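Local coordinates for lipoprotein signal peptidase (Staphylococcus aureus, PDB 6RYO) that probably cleaves the signal peptides from bacterial prolipoproteins as an aspartyl protease embedded in the cell membrane, at residues I51-M56 and S73-G78; G59-V64 and F68-S73; I120-A125 and V167-I172; D142-N147 and A159-T164. All blocks are in the same frame, centred on the assembly; numbering follows the deposited sequence.

Overall arrangement
Three of the four contacts gather round one three-stranded antiparallel sheet, with strand 69-76 between 61-63 and 140-146. Contact 2 pairs the first two strands and is nested along the chain inside contact 1, which docks the end of helix 31-55 on the central strand; their centres are about 11 Å apart and they share Ser73. Contact 4, its centre about 13 Å from each of theirs, joins the third strand to helix 158-174, which places the probable active site between sheet and helices. It is nested inside contact 3, where the same helix packs on helix 114-137, with centres about 15 Å apart. The centres of contacts 3 and 1 lie about 25 Å apart, across the chain's centre.

Contact 1 of 4, residues I51-M56 and S73-G78; sequences IIATTM and SHRNNG. With OLC ((2R)-2,3-dihydroxypropyl (9Z)-octadec-9-enoate), chain G; OLC ((2R)-2,3-dihydroxypropyl (9Z)-octadec-9-enoate), chain B.
Ile52, near the end of helix 31-55, and Met56, just past it, both close on Ser73. The branch methyl CG2 of Ile52 lies 3.9 Å from Ser73 OG, and the terminal CE of Met56 comes within 4.0 Å of Ser73 CB, its thioether chain bent at chi3 (60°). The third touch is made by Arg75, whose NH2 rests 3.5 Å from Ala53 CA, against the alpha carbon and methyl of that residue; the Arg75 side chain also touches Glu139. No hydrogen bond crosses between residues 51-56 and 73-78; the two segments meet by packing.

What aims the guanidinium is the strand itself. Arg75 is bent at chi2 (-57°), which swings its far end back past His74, and NH1 then donates to Ser73 OG at 2.8 Å, with the hydroxyl lying nearly in the guanidinium plane. A longer bond from NH1 reaches His74 O at 3.2 Å, the donor standing above that carbonyl plane. Together the two acceptors limit the rotation of the group that lies against Ala53.

In the fold, this is the helix-to-sheet junction of the signal peptidase II family, the end of a predicted transmembrane helix lying against the central strand of an antiparallel sheet. Ile52 also packs on Ile71 and Phe143, while its CD1 meets a monoolein chain 3.6 Å away at atom C4. Farther along the strand, Asn76 OD1 accepts from Gly78 N at 3.0 Å, an Asx turn. Its ND2 is hydrogen-bonded to the bound peptide and weakly to Asp142 OD2, next to the probable catalytic site.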
# COMPACT_ATOMS: atom_id res chain seq x y z
N ILE A 51 -15.42 -4.25 -1.87
CA ILE A 51 -16.46 -4.02 -2.86
C ILE A 51 -16.22 -4.90 -4.09
O ILE A 51 -17.16 -5.49 -4.64
CB ILE A 51 -16.54 -2.53 -3.24
CG1 ILE A 51 -16.80 -1.67 -2.00
CG2 ILE A 51 -17.62 -2.30 -4.28
CD1 ILE A 51 -17.98 -2.11 -1.17
N ILE A 52 -14.96 -5.00 -4.52
CA ILE A 52 -14.63 -5.83 -5.68
C ILE A 52 -14.87 -7.30 -5.38
O ILE A 52 -15.31 -8.06 -6.25
CB ILE A 52 -13.18 -5.57 -6.12
CG1 ILE A 52 -12.95 -4.07 -6.35
CG2 ILE A 52 -12.85 -6.35 -7.38
CD1 ILE A 52 -13.96 -3.44 -7.26
N ALA A 53 -14.57 -7.73 -4.15
CA ALA A 53 -14.71 -9.14 -3.80
C ALA A 53 -16.17 -9.59 -3.80
O ALA A 53 -16.45 -10.75 -4.10
CB ALA A 53 -14.08 -9.40 -2.43
N THR A 54 -17.10 -8.69 -3.48
CA THR A 54 -18.50 -9.07 -3.31
C THR A 54 -19.38 -8.71 -4.50
O THR A 54 -20.54 -9.15 -4.55
CB THR A 54 -19.07 -8.42 -2.04
OG1 THR A 54 -18.94 -7.00 -2.13
CG2 THR A 54 -18.32 -8.92 -0.82
N THR A 55 -18.88 -7.93 -5.46
CA THR A 55 -19.65 -7.58 -6.64
C THR A 55 -19.19 -8.28 -7.91
O THR A 55 -19.90 -8.24 -8.92
CB THR A 55 -19.60 -6.06 -6.89
OG1 THR A 55 -18.29 -5.56 -6.59
CG2 THR A 55 -20.64 -5.35 -6.04
N MET A 56 -18.03 -8.94 -7.89
CA MET A 56 -17.43 -9.47 -9.10
C MET A 56 -16.92 -10.88 -8.85
O MET A 56 -16.91 -11.38 -7.72
CB MET A 56 -16.29 -8.58 -9.60
CG MET A 56 -16.68 -7.12 -9.80
SD MET A 56 -15.27 -6.08 -10.18
CE MET A 56 -14.67 -6.84 -11.68
N SER A 73 -10.83 -7.85 -11.50
CA SER A 73 -10.74 -8.59 -10.25
C SER A 73 -9.61 -9.61 -10.32
O SER A 73 -9.60 -10.48 -11.20
CB SER A 73 -12.07 -9.29 -9.95
OG SER A 73 -12.04 -9.92 -8.69
N HIS A 74 -8.64 -9.49 -9.41
CA HIS A 74 -7.51 -10.39 -9.34
C HIS A 74 -7.17 -10.66 -7.88
O HIS A 74 -7.50 -9.86 -7.00
CB HIS A 74 -6.28 -9.82 -10.08
CG HIS A 74 -5.06 -10.68 -9.99
ND1 HIS A 74 -4.95 -11.90 -10.62
CD2 HIS A 74 -3.89 -10.50 -9.32
CE1 HIS A 74 -3.77 -12.43 -10.36
NE2 HIS A 74 -3.11 -11.60 -9.57
N ARG A 75 -6.51 -11.78 -7.64
CA ARG A 75 -5.98 -12.13 -6.33
C ARG A 75 -4.49 -12.42 -6.45
O ARG A 75 -4.06 -13.07 -7.41
CB ARG A 75 -6.71 -13.34 -5.72
CG ARG A 75 -8.22 -13.17 -5.60
CD ARG A 75 -8.59 -11.95 -4.78
NE ARG A 75 -10.03 -11.86 -4.55
CZ ARG A 75 -10.89 -11.30 -5.39
NH1 ARG A 75 -10.48 -10.79 -6.53
NH2 ARG A 75 -12.18 -11.27 -5.08
N ASN A 76 -3.71 -11.93 -5.50
CA ASN A 76 -2.26 -12.08 -5.52
C ASN A 76 -1.81 -12.88 -4.31
O ASN A 76 -2.14 -12.52 -3.17
CB ASN A 76 -1.56 -10.72 -5.55
CG ASN A 76 -0.15 -10.79 -6.11
OD1 ASN A 76 0.54 -11.80 -5.95
ND2 ASN A 76 0.28 -9.72 -6.77
N ASN A 77 -1.06 -13.95 -4.55
CA ASN A 77 -0.51 -14.79 -3.49
C ASN A 77 0.97 -15.05 -3.71
O ASN A 77 1.51 -16.06 -3.26
CB ASN A 77 -1.28 -16.11 -3.38
CG ASN A 77 -1.26 -16.90 -4.68
OD1 ASN A 77 -0.97 -16.35 -5.75
ND2 ASN A 77 -1.58 -18.18 -4.60
N GLY A 78 1.65 -14.13 -4.39
CA GLY A 78 3.08 -14.27 -4.62
C GLY A 78 3.46 -15.29 -5.66
O GLY A 78 4.58 -15.80 -5.63
C10 OLC G . -9.34 3.97 -7.82
C9 OLC G . -10.22 3.29 -7.11
C11 OLC G . -9.50 4.12 -9.34
C8 OLC G . -11.42 2.62 -7.77
C24 OLC G . -19.75 -4.34 -11.51
C12 OLC G . -9.26 5.58 -9.73
C7 OLC G . -12.42 2.22 -6.69
C13 OLC G . -7.80 5.79 -10.10
C6 OLC G . -13.41 1.19 -7.24
C5 OLC G . -14.60 1.10 -6.29
C4 OLC G . -15.35 -0.22 -6.50
C3 OLC G . -16.27 -0.11 -7.72
C2 OLC G . -16.98 -1.45 -7.94
C21 OLC G . -19.38 -1.99 -10.75
C1 OLC G . -18.15 -1.25 -8.90
C22 OLC G . -20.44 -3.04 -11.09
O19 OLC G . -18.57 -0.15 -9.09
O25 OLC G . -20.68 -5.16 -12.18
O23 OLC G . -21.25 -3.28 -9.98
O20 OLC G . -18.72 -2.34 -9.56
C10 OLC B . -2.03 6.31 -8.13
C9 OLC B . -0.82 6.13 -7.65
C11 OLC B . -2.26 6.30 -9.64
C8 OLC B . 0.36 5.91 -8.60
C24 OLC B . 0.85 -6.05 -7.97
C12 OLC B . -3.65 5.74 -9.94
C7 OLC B . 1.27 4.82 -8.06
C13 OLC B . -3.54 4.68 -11.03
C6 OLC B . 0.87 3.47 -8.66
C14 OLC B . -4.76 4.77 -11.94
C5 OLC B . 1.82 2.40 -8.15
C4 OLC B . 1.35 1.02 -8.61
C3 OLC B . 2.05 -0.04 -7.77
C2 OLC B . 2.18 -1.33 -8.59
C21 OLC B . 2.89 -4.78 -7.30
C1 OLC B . 2.56 -2.48 -7.66
C22 OLC B . 1.87 -5.82 -6.87
O19 OLC B . 3.14 -2.27 -6.65
O25 OLC B . 0.52 -7.41 -8.02
O23 OLC B . 2.52 -7.03 -6.60
O20 OLC B . 2.22 -3.79 -8.02

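Contact 2 of 4, residues G59-V64 and F68-S73. With OLC ((2R)-2,3-dihydroxypropyl (9Z)-octadec-9-enoate), chain G.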
# COMPACT_ATOMS: atom_id res chain seq x y z
N GLY A 59 -11.42 -12.65 -12.62
CA GLY A 59 -11.30 -12.53 -14.05
C GLY A 59 -12.24 -11.52 -14.68
O GLY A 59 -11.96 -11.05 -15.79
N ASP A 60 -13.34 -11.18 -14.01
CA ASP A 60 -14.25 -10.18 -14.54
C ASP A 60 -13.57 -8.82 -14.60
O ASP A 60 -12.62 -8.53 -13.87
CB ASP A 60 -15.51 -10.09 -13.68
CG ASP A 60 -16.39 -11.32 -13.81
OD1 ASP A 60 -16.11 -12.16 -14.69
OD2 ASP A 60 -17.36 -11.44 -13.04
N SER A 61 -14.07 -7.97 -15.50
CA SER A 61 -13.47 -6.66 -15.72
C SER A 61 -14.53 -5.72 -16.29
O SER A 61 -15.23 -6.07 -17.24
CB SER A 61 -12.28 -6.76 -16.68
OG SER A 61 -11.66 -5.49 -16.87
N PHE A 62 -14.63 -4.52 -15.71
CA PHE A 62 -15.50 -3.47 -16.21
C PHE A 62 -14.72 -2.16 -16.26
O PHE A 62 -13.84 -1.91 -15.43
CB PHE A 62 -16.78 -3.32 -15.36
CG PHE A 62 -16.67 -2.31 -14.25
CD1 PHE A 62 -17.14 -1.02 -14.41
CD2 PHE A 62 -16.12 -2.66 -13.02
CE1 PHE A 62 -17.05 -0.10 -13.39
CE2 PHE A 62 -16.03 -1.74 -12.00
CZ PHE A 62 -16.50 -0.45 -12.18
N GLU A 63 -15.05 -1.33 -17.24
CA GLU A 63 -14.27 -0.14 -17.54
C GLU A 63 -14.59 1.00 -16.57
O GLU A 63 -15.72 1.16 -16.11
CB GLU A 63 -14.53 0.33 -18.97
CG GLU A 63 -14.31 -0.74 -20.03
CD GLU A 63 -14.61 -0.25 -21.43
OE1 GLU A 63 -15.49 0.63 -21.58
OE2 GLU A 63 -13.98 -0.74 -22.39
N VAL A 64 -13.57 1.81 -16.28
CA VAL A 64 -13.73 3.07 -15.56
C VAL A 64 -13.49 4.26 -16.49
O VAL A 64 -14.37 5.09 -16.69
CB VAL A 64 -12.80 3.13 -14.32
CG1 VAL A 64 -12.64 4.57 -13.84
CG2 VAL A 64 -13.36 2.27 -13.21
N PHE A 68 -8.07 2.96 -20.87
CA PHE A 68 -6.92 3.29 -20.02
C PHE A 68 -7.04 2.83 -18.57
O PHE A 68 -6.01 2.68 -17.91
CB PHE A 68 -6.63 4.79 -20.04
CG PHE A 68 -6.25 5.30 -21.40
CD1 PHE A 68 -4.94 5.26 -21.84
CD2 PHE A 68 -7.22 5.81 -22.25
CE1 PHE A 68 -4.59 5.72 -23.09
CE2 PHE A 68 -6.88 6.27 -23.51
CZ PHE A 68 -5.57 6.23 -23.93
N LEU A 69 -8.24 2.62 -18.03
CA LEU A 69 -8.38 2.13 -16.67
C LEU A 69 -9.56 1.18 -16.60
O LEU A 69 -10.69 1.57 -16.92
CB LEU A 69 -8.55 3.29 -15.67
CG LEU A 69 -8.23 3.08 -14.18
CD1 LEU A 69 -8.06 4.42 -13.48
CD2 LEU A 69 -9.28 2.24 -13.46
N ASN A 70 -9.30 -0.05 -16.18
CA ASN A 70 -10.33 -1.04 -15.92
C ASN A 70 -10.24 -1.52 -14.48
O ASN A 70 -9.19 -1.41 -13.83
CB ASN A 70 -10.22 -2.24 -16.88
CG ASN A 70 -10.55 -1.88 -18.31
OD1 ASN A 70 -11.70 -1.92 -18.71
ND2 ASN A 70 -9.53 -1.53 -19.09
N ILE A 71 -11.35 -2.03 -13.97
CA ILE A 71 -11.40 -2.70 -12.68
C ILE A 71 -11.43 -4.20 -12.96
O ILE A 71 -12.48 -4.77 -13.26
CB ILE A 71 -12.59 -2.25 -11.84
CG1 ILE A 71 -12.53 -0.75 -11.58
CG2 ILE A 71 -12.62 -3.01 -10.52
CD1 ILE A 71 -11.28 -0.29 -10.86
N THR A 72 -10.27 -4.84 -12.86
CA THR A 72 -10.11 -6.25 -13.18
C THR A 72 -9.87 -7.01 -11.88
O THR A 72 -8.84 -6.82 -11.22
CB THR A 72 -8.97 -6.46 -14.16
OG1 THR A 72 -9.23 -5.72 -15.36
CG2 THR A 72 -8.83 -7.93 -14.51
N SER A 73 -10.83 -7.85 -11.50
CA SER A 73 -10.74 -8.59 -10.25
C SER A 73 -9.61 -9.61 -10.32
O SER A 73 -9.60 -10.48 -11.20
CB SER A 73 -12.07 -9.29 -9.95
OG SER A 73 -12.04 -9.92 -8.69
C10 OLC G . -9.34 3.97 -7.82
C9 OLC G . -10.22 3.29 -7.11
C11 OLC G . -9.50 4.12 -9.34
C8 OLC G . -11.42 2.62 -7.77
C24 OLC G . -19.75 -4.34 -11.51
C12 OLC G . -9.26 5.58 -9.73
C7 OLC G . -12.42 2.22 -6.69
C13 OLC G . -7.80 5.79 -10.10
C6 OLC G . -13.41 1.19 -7.24
C5 OLC G . -14.60 1.10 -6.29
C4 OLC G . -15.35 -0.22 -6.50
C3 OLC G . -16.27 -0.11 -7.72
C2 OLC G . -16.98 -1.45 -7.94
C21 OLC G . -19.38 -1.99 -10.75
C1 OLC G . -18.15 -1.25 -8.90
C22 OLC G . -20.44 -3.04 -11.09
O19 OLC G . -18.57 -0.15 -9.09
O25 OLC G . -20.68 -5.16 -12.18
O23 OLC G . -21.25 -3.28 -9.98
O20 OLC G . -18.72 -2.34 -9.56
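Ile71 is the densest point of the pairing between 59-64 and 68-73. Its CB sits 3.5 Å from Phe62 CE2, the two side chains running side by side, and its CG1 is equally close to Val64 CG2, which comes in at a slant. The Phe62 ring owes its place to an unusual chi1 of 92°, well off the staggered value, and a monoolein carbon, C21, lies over one face of it toward the rim. Val64, at the exposed margin, touches Leu69 CD2 through its CB at 3.7 Å. This apolar face is continued by Ile52 and Met56, which cover Ile71.

The other face, carrying Ser61, Glu63, Asn70 and Thr72, is polar and more open to solvent at Ser61 and Glu63. Here Ser61 OG donates to Thr72 OG1 at 2.9 Å, and Thr72 is gripped a second time by Asp145 of the neighbouring strand. Glu63 merely lays its CG beside Asn70 OD1, at 3.2 Å.

Between the faces, Phe62 and Ile71 form the hydrogen-bonded pair, the bond from Ile71 N to Phe62 O being nearly straight (176°). Ser61-Thr72 and Glu63-Asn70 flank it as non-hydrogen-bonded pairs, the register of an antiparallel beta hairpin.

Contact 3 of 4, residues I120-A125 and V167-I172; sequences ISLLFA and VILIII. With OLC ((2R)-2,3-dihydroxypropyl (9Z)-octadec-9-enoate), chain E.
Leu122 and Leu169 adopt almost the same shape, each with CG anti to the carbonyl carbon (chi1 -67° and -63°) and CD1 extended away from CA, and this stretches the two chains across the interface until their CD1 methyls meet at 3.7 Å. They pass each other at a slant. Leu123, one residue on, has a similar first torsion, yet it is its CD2 that does the closest touching: the methyl comes 3.6 Å from Val167 N and 3.7 Å from Val167 CG2, the side chains crossing at about a right angle. Its other branch, CD1, makes a slacker approach to Ile170 CG2, at 4.2 Å.

No hydrogen bond joins residues 120-125 to 167-172, so they meet through methyl packing. A polar tie lies just beside them, where Ser162 OG is bonded to Leu122 O. Elsewhere round the helix, Leu122 rests on Ile37 and Leu123 on Leu102, while one face of the Phe124 ring is covered by the ester region of a monoolein molecule.

With axes 9.4 Å apart and directions 150° from each other, the segments form an antiparallel pair of apolar helices within the transmembrane bundle, both predicted to span the membrane.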
# COMPACT_ATOMS: atom_id res chain seq x y z
N ILE A 120 6.01 8.40 5.88
CA ILE A 120 6.04 7.18 6.68
C ILE A 120 4.63 6.64 6.89
O ILE A 120 4.40 5.42 6.84
CB ILE A 120 6.76 7.44 8.02
CG1 ILE A 120 8.21 7.85 7.78
CG2 ILE A 120 6.69 6.21 8.92
CD1 ILE A 120 8.96 8.21 9.04
N SER A 121 3.67 7.53 7.12
CA SER A 121 2.27 7.11 7.26
C SER A 121 1.78 6.43 5.98
O SER A 121 1.12 5.39 6.04
CB SER A 121 1.40 8.31 7.60
OG SER A 121 1.86 8.95 8.78
N LEU A 122 2.08 7.02 4.83
CA LEU A 122 1.71 6.40 3.56
C LEU A 122 2.38 5.05 3.40
O LEU A 122 1.77 4.10 2.88
CB LEU A 122 2.07 7.33 2.40
CG LEU A 122 1.28 8.63 2.32
CD1 LEU A 122 1.70 9.44 1.10
CD2 LEU A 122 -0.21 8.34 2.29
N LEU A 123 3.64 4.93 3.82
CA LEU A 123 4.31 3.64 3.81
C LEU A 123 3.68 2.68 4.82
O LEU A 123 3.47 1.50 4.52
CB LEU A 123 5.80 3.81 4.09
CG LEU A 123 6.63 4.66 3.13
CD1 LEU A 123 8.04 4.86 3.66
CD2 LEU A 123 6.66 4.03 1.75
N PHE A 124 3.38 3.18 6.02
CA PHE A 124 2.79 2.33 7.05
C PHE A 124 1.40 1.85 6.64
O PHE A 124 1.09 0.66 6.77
CB PHE A 124 2.73 3.08 8.38
CG PHE A 124 2.41 2.20 9.57
CD1 PHE A 124 1.10 1.82 9.83
CD2 PHE A 124 3.41 1.78 10.42
CE1 PHE A 124 0.81 1.02 10.92
CE2 PHE A 124 3.12 0.98 11.51
CZ PHE A 124 1.82 0.60 11.76
N ALA A 125 0.56 2.77 6.16
CA ALA A 125 -0.81 2.40 5.80
C ALA A 125 -0.83 1.44 4.62
O ALA A 125 -1.61 0.48 4.61
CB ALA A 125 -1.62 3.66 5.48
N VAL A 167 7.05 6.05 -1.20
CA VAL A 167 8.43 5.88 -1.66
C VAL A 167 8.85 7.08 -2.51
O VAL A 167 9.99 7.55 -2.42
CB VAL A 167 8.58 4.55 -2.43
CG1 VAL A 167 9.95 4.46 -3.08
CG2 VAL A 167 8.36 3.38 -1.49
N ILE A 168 7.94 7.59 -3.34
CA ILE A 168 8.26 8.78 -4.13
C ILE A 168 8.58 9.96 -3.23
O ILE A 168 9.52 10.72 -3.49
CB ILE A 168 7.09 9.10 -5.10
CG1 ILE A 168 6.93 7.98 -6.13
CG2 ILE A 168 7.31 10.44 -5.78
CD1 ILE A 168 5.75 8.18 -7.06
N LEU A 169 7.81 10.12 -2.15
CA LEU A 169 8.03 11.26 -1.25
C LEU A 169 9.37 11.16 -0.54
O LEU A 169 10.08 12.16 -0.41
CB LEU A 169 6.88 11.35 -0.25
CG LEU A 169 5.49 11.62 -0.83
CD1 LEU A 169 4.46 11.75 0.28
CD2 LEU A 169 5.51 12.86 -1.71
N ILE A 170 9.73 9.97 -0.06
CA ILE A 170 11.01 9.83 0.64
C ILE A 170 12.17 9.95 -0.35
O ILE A 170 13.23 10.47 0.01
CB ILE A 170 11.07 8.51 1.44
CG1 ILE A 170 11.08 7.29 0.51
CG2 ILE A 170 9.93 8.43 2.43
CD1 ILE A 170 12.45 6.65 0.35
N ILE A 171 11.99 9.49 -1.59
CA ILE A 171 13.01 9.69 -2.61
C ILE A 171 13.20 11.18 -2.86
O ILE A 171 14.33 11.65 -3.06
CB ILE A 171 12.64 8.93 -3.90
CG1 ILE A 171 12.86 7.43 -3.71
CG2 ILE A 171 13.45 9.44 -5.08
CD1 ILE A 171 12.53 6.61 -4.93
N ILE A 172 12.11 11.95 -2.83
CA ILE A 172 12.23 13.40 -2.89
C ILE A 172 12.83 13.94 -1.59
O ILE A 172 13.61 14.90 -1.61
CB ILE A 172 10.85 14.04 -3.18
CG1 ILE A 172 10.34 13.58 -4.55
CG2 ILE A 172 10.93 15.55 -3.12
CD1 ILE A 172 8.94 14.04 -4.87
C10 OLC E . -9.62 0.98 10.52
C9 OLC E . -8.31 1.11 10.48
C11 OLC E . -10.40 1.52 11.71
C8 OLC E . -7.57 1.81 11.62
C24 OLC E . 3.47 6.85 13.60
C12 OLC E . -11.88 1.20 11.52
C7 OLC E . -6.08 1.49 11.53
C6 OLC E . -5.42 2.45 10.54
C5 OLC E . -3.95 2.61 10.93
C4 OLC E . -3.87 3.26 12.31
C3 OLC E . -2.47 3.07 12.89
C2 OLC E . -1.43 3.62 11.91
C21 OLC E . 1.93 5.09 12.79
C1 OLC E . -0.18 4.06 12.67
C22 OLC E . 2.43 6.50 12.54
O19 OLC E . -0.03 3.74 13.80
O25 OLC E . 2.84 6.94 14.85
O23 OLC E . 3.01 6.57 11.27
O20 OLC E . 0.78 4.85 12.02

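Contact 4 of 4, residues D142-N147 and A159-T164. With OLC ((2R)-2,3-dihydroxypropyl (9Z)-octadec-9-enoate), chain B; OLC ((2R)-2,3-dihydroxypropyl (9Z)-octadec-9-enoate), chain C.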
# COMPACT_ATOMS: atom_id res chain seq x y z
N ASP A 142 -6.45 -7.51 -5.73
CA ASP A 142 -5.94 -6.55 -6.70
C ASP A 142 -7.02 -6.26 -7.73
O ASP A 142 -7.61 -7.20 -8.29
CB ASP A 142 -4.68 -7.08 -7.39
CG ASP A 142 -3.49 -7.12 -6.46
OD1 ASP A 142 -3.42 -6.30 -5.52
OD2 ASP A 142 -2.61 -7.99 -6.67
N PHE A 143 -7.29 -4.98 -7.98
CA PHE A 143 -8.35 -4.61 -8.92
C PHE A 143 -7.99 -3.48 -9.88
O PHE A 143 -8.71 -3.32 -10.87
CB PHE A 143 -9.63 -4.23 -8.16
CG PHE A 143 -9.43 -3.14 -7.14
CD1 PHE A 143 -9.04 -3.44 -5.85
CD2 PHE A 143 -9.63 -1.81 -7.48
CE1 PHE A 143 -8.85 -2.45 -4.91
CE2 PHE A 143 -9.45 -0.81 -6.54
CZ PHE A 143 -9.06 -1.13 -5.25
N ILE A 144 -6.94 -2.71 -9.64
CA ILE A 144 -6.62 -1.57 -10.51
C ILE A 144 -5.83 -2.08 -11.71
O ILE A 144 -4.71 -2.59 -11.56
CB ILE A 144 -5.86 -0.48 -9.75
CG1 ILE A 144 -6.74 0.12 -8.65
CG2 ILE A 144 -5.39 0.60 -10.71
CD1 ILE A 144 -6.06 1.22 -7.87
N ASP A 145 -6.39 -1.91 -12.90
CA ASP A 145 -5.82 -2.42 -14.14
C ASP A 145 -5.76 -1.28 -15.15
O ASP A 145 -6.80 -0.88 -15.69
CB ASP A 145 -6.65 -3.59 -14.68
CG ASP A 145 -6.05 -4.22 -15.92
OD1 ASP A 145 -4.90 -3.88 -16.28
OD2 ASP A 145 -6.73 -5.06 -16.55
N THR A 146 -4.56 -0.77 -15.41
CA THR A 146 -4.38 0.38 -16.28
C THR A 146 -3.35 0.05 -17.36
O THR A 146 -2.64 -0.95 -17.29
CB THR A 146 -3.94 1.63 -15.50
OG1 THR A 146 -2.54 1.55 -15.23
CG2 THR A 146 -4.70 1.75 -14.19
N ASN A 147 -3.29 0.92 -18.37
CA ASN A 147 -2.27 0.87 -19.41
C ASN A 147 -1.52 2.19 -19.49
O ASN A 147 -0.99 2.56 -20.54
CB ASN A 147 -2.90 0.52 -20.76
CG ASN A 147 -1.88 0.03 -21.78
OD1 ASN A 147 -0.77 -0.38 -21.41
ND2 ASN A 147 -2.25 0.06 -23.05
N ALA A 159 -3.52 0.00 -1.37
CA ALA A 159 -2.38 -0.22 -0.48
C ALA A 159 -1.06 -0.17 -1.25
O ALA A 159 -0.06 0.35 -0.74
CB ALA A 159 -2.53 -1.56 0.24
N ASP A 160 -1.04 -0.71 -2.47
CA ASP A 160 0.14 -0.58 -3.31
C ASP A 160 0.38 0.87 -3.70
O ASP A 160 1.53 1.32 -3.78
CB ASP A 160 0.00 -1.46 -4.55
CG ASP A 160 -0.11 -2.93 -4.22
OD1 ASP A 160 0.53 -3.38 -3.24
OD2 ASP A 160 -0.86 -3.65 -4.92
N SER A 161 -0.70 1.62 -3.96
CA SER A 161 -0.56 3.02 -4.37
C SER A 161 0.02 3.87 -3.25
O SER A 161 0.90 4.71 -3.50
CB SER A 161 -1.91 3.56 -4.82
OG SER A 161 -2.50 2.72 -5.79
N SER A 162 -0.48 3.70 -2.03
CA SER A 162 0.04 4.47 -0.90
C SER A 162 1.51 4.18 -0.66
O SER A 162 2.29 5.10 -0.35
CB SER A 162 -0.79 4.17 0.35
OG SER A 162 -0.26 4.84 1.48
N LEU A 163 1.92 2.92 -0.79
CA LEU A 163 3.33 2.56 -0.65
C LEU A 163 4.18 3.25 -1.71
O LEU A 163 5.21 3.85 -1.40
CB LEU A 163 3.49 1.04 -0.71
CG LEU A 163 3.05 0.24 0.51
CD1 LEU A 163 2.83 -1.22 0.16
CD2 LEU A 163 4.08 0.36 1.62
N THR A 164 3.75 3.17 -2.97
CA THR A 164 4.52 3.77 -4.05
C THR A 164 4.64 5.28 -3.88
O THR A 164 5.72 5.85 -4.06
CB THR A 164 3.88 3.44 -5.40
OG1 THR A 164 3.96 2.03 -5.64
CG2 THR A 164 4.59 4.19 -6.53
C10 OLC B . -2.03 6.31 -8.13
C9 OLC B . -0.82 6.13 -7.65
C11 OLC B . -2.26 6.30 -9.64
C8 OLC B . 0.36 5.91 -8.60
C24 OLC B . 0.85 -6.05 -7.97
C12 OLC B . -3.65 5.74 -9.94
C7 OLC B . 1.27 4.82 -8.06
C13 OLC B . -3.54 4.68 -11.03
C6 OLC B . 0.87 3.47 -8.66
C14 OLC B . -4.76 4.77 -11.94
C5 OLC B . 1.82 2.40 -8.15
C4 OLC B . 1.35 1.02 -8.61
C3 OLC B . 2.05 -0.04 -7.77
C2 OLC B . 2.18 -1.33 -8.59
C21 OLC B . 2.89 -4.78 -7.30
C1 OLC B . 2.56 -2.48 -7.66
C22 OLC B . 1.87 -5.82 -6.87
O19 OLC B . 3.14 -2.27 -6.65
O25 OLC B . 0.52 -7.41 -8.02
O23 OLC B . 2.52 -7.03 -6.60
O20 OLC B . 2.22 -3.79 -8.02
C18 OLC C . -6.17 5.32 -6.89
C10 OLC C . -2.12 8.82 -0.74
C9 OLC C . -2.08 10.07 -0.35
C17 OLC C . -4.80 5.39 -6.21
C11 OLC C . -3.32 7.94 -0.39
C8 OLC C . -3.23 10.68 0.46
C24 OLC C . -0.04 21.21 5.16
C16 OLC C . -4.57 6.83 -5.74
C12 OLC C . -3.35 6.73 -1.32
C7 OLC C . -3.19 12.20 0.36
C15 OLC C . -5.42 7.07 -4.49
C13 OLC C . -3.67 7.20 -2.74
C6 OLC C . -1.97 12.75 1.11
C14 OLC C . -4.80 6.35 -3.31
C5 OLC C . -2.38 13.17 2.52
C4 OLC C . -2.73 14.66 2.54
C3 OLC C . -1.67 15.42 3.34
C2 OLC C . -2.35 16.34 4.35
C21 OLC C . -1.72 19.36 5.08
C1 OLC C . -1.28 17.07 5.16
C22 OLC C . -1.23 20.57 5.87
O19 OLC C . -0.17 16.67 5.18
O25 OLC C . 0.66 22.01 6.06
O23 OLC C . -2.27 21.51 5.99
O20 OLC C . -1.62 18.22 5.88
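Asp142 and Asp160 are the probable catalytic pair of this family A8 aspartyl protease, one carried by strand 140-146 and the other by a predicted transmembrane helix, 158-174. Their carboxylates approach through Asp142 OD1 and Asp160 OD2, 3.7 Å apart, with the side chains crossing at about a right angle and the two flat groups turned 53° against each other. In both residues CG stands anti to the carbonyl carbon (chi1 -70° and -62°), and the acids lean in from their separate elements. Beside them, Ile144 CD1 comes 4.4 Å from Ser161 OG, a light touch.

Second-shell groups set the helix-borne acid. Asn130 ND2 is hydrogen-bonded to Asp160 OD1, and Asn157 receives the Asp160 backbone N on its OD1 while its own carbonyl is bonded to Ser161 OG. On the helix, Asp160 O is held by two donors of Thr164, N at 3.0 Å and OG1 at 3.1 Å, which arrive from opposite faces of the carbonyl. In the strand, Phe143 and Ile144 form a classic beta bulge opposite Phe156. Lipid completes the surroundings: a monoolein C5 lies 3.3 Å from Thr164 OG1, and C17 of a second monoolein is 3.5 Å from Ser161 OG.

No direct bond joins the two acids. Instead Asp142 OD1 and Asp160 OD2 each hydrogen-bond a polar side chain of the bound peptide, which is consistent with an inhibitor occupying the place where an aspartyl protease would work on its scissile bond.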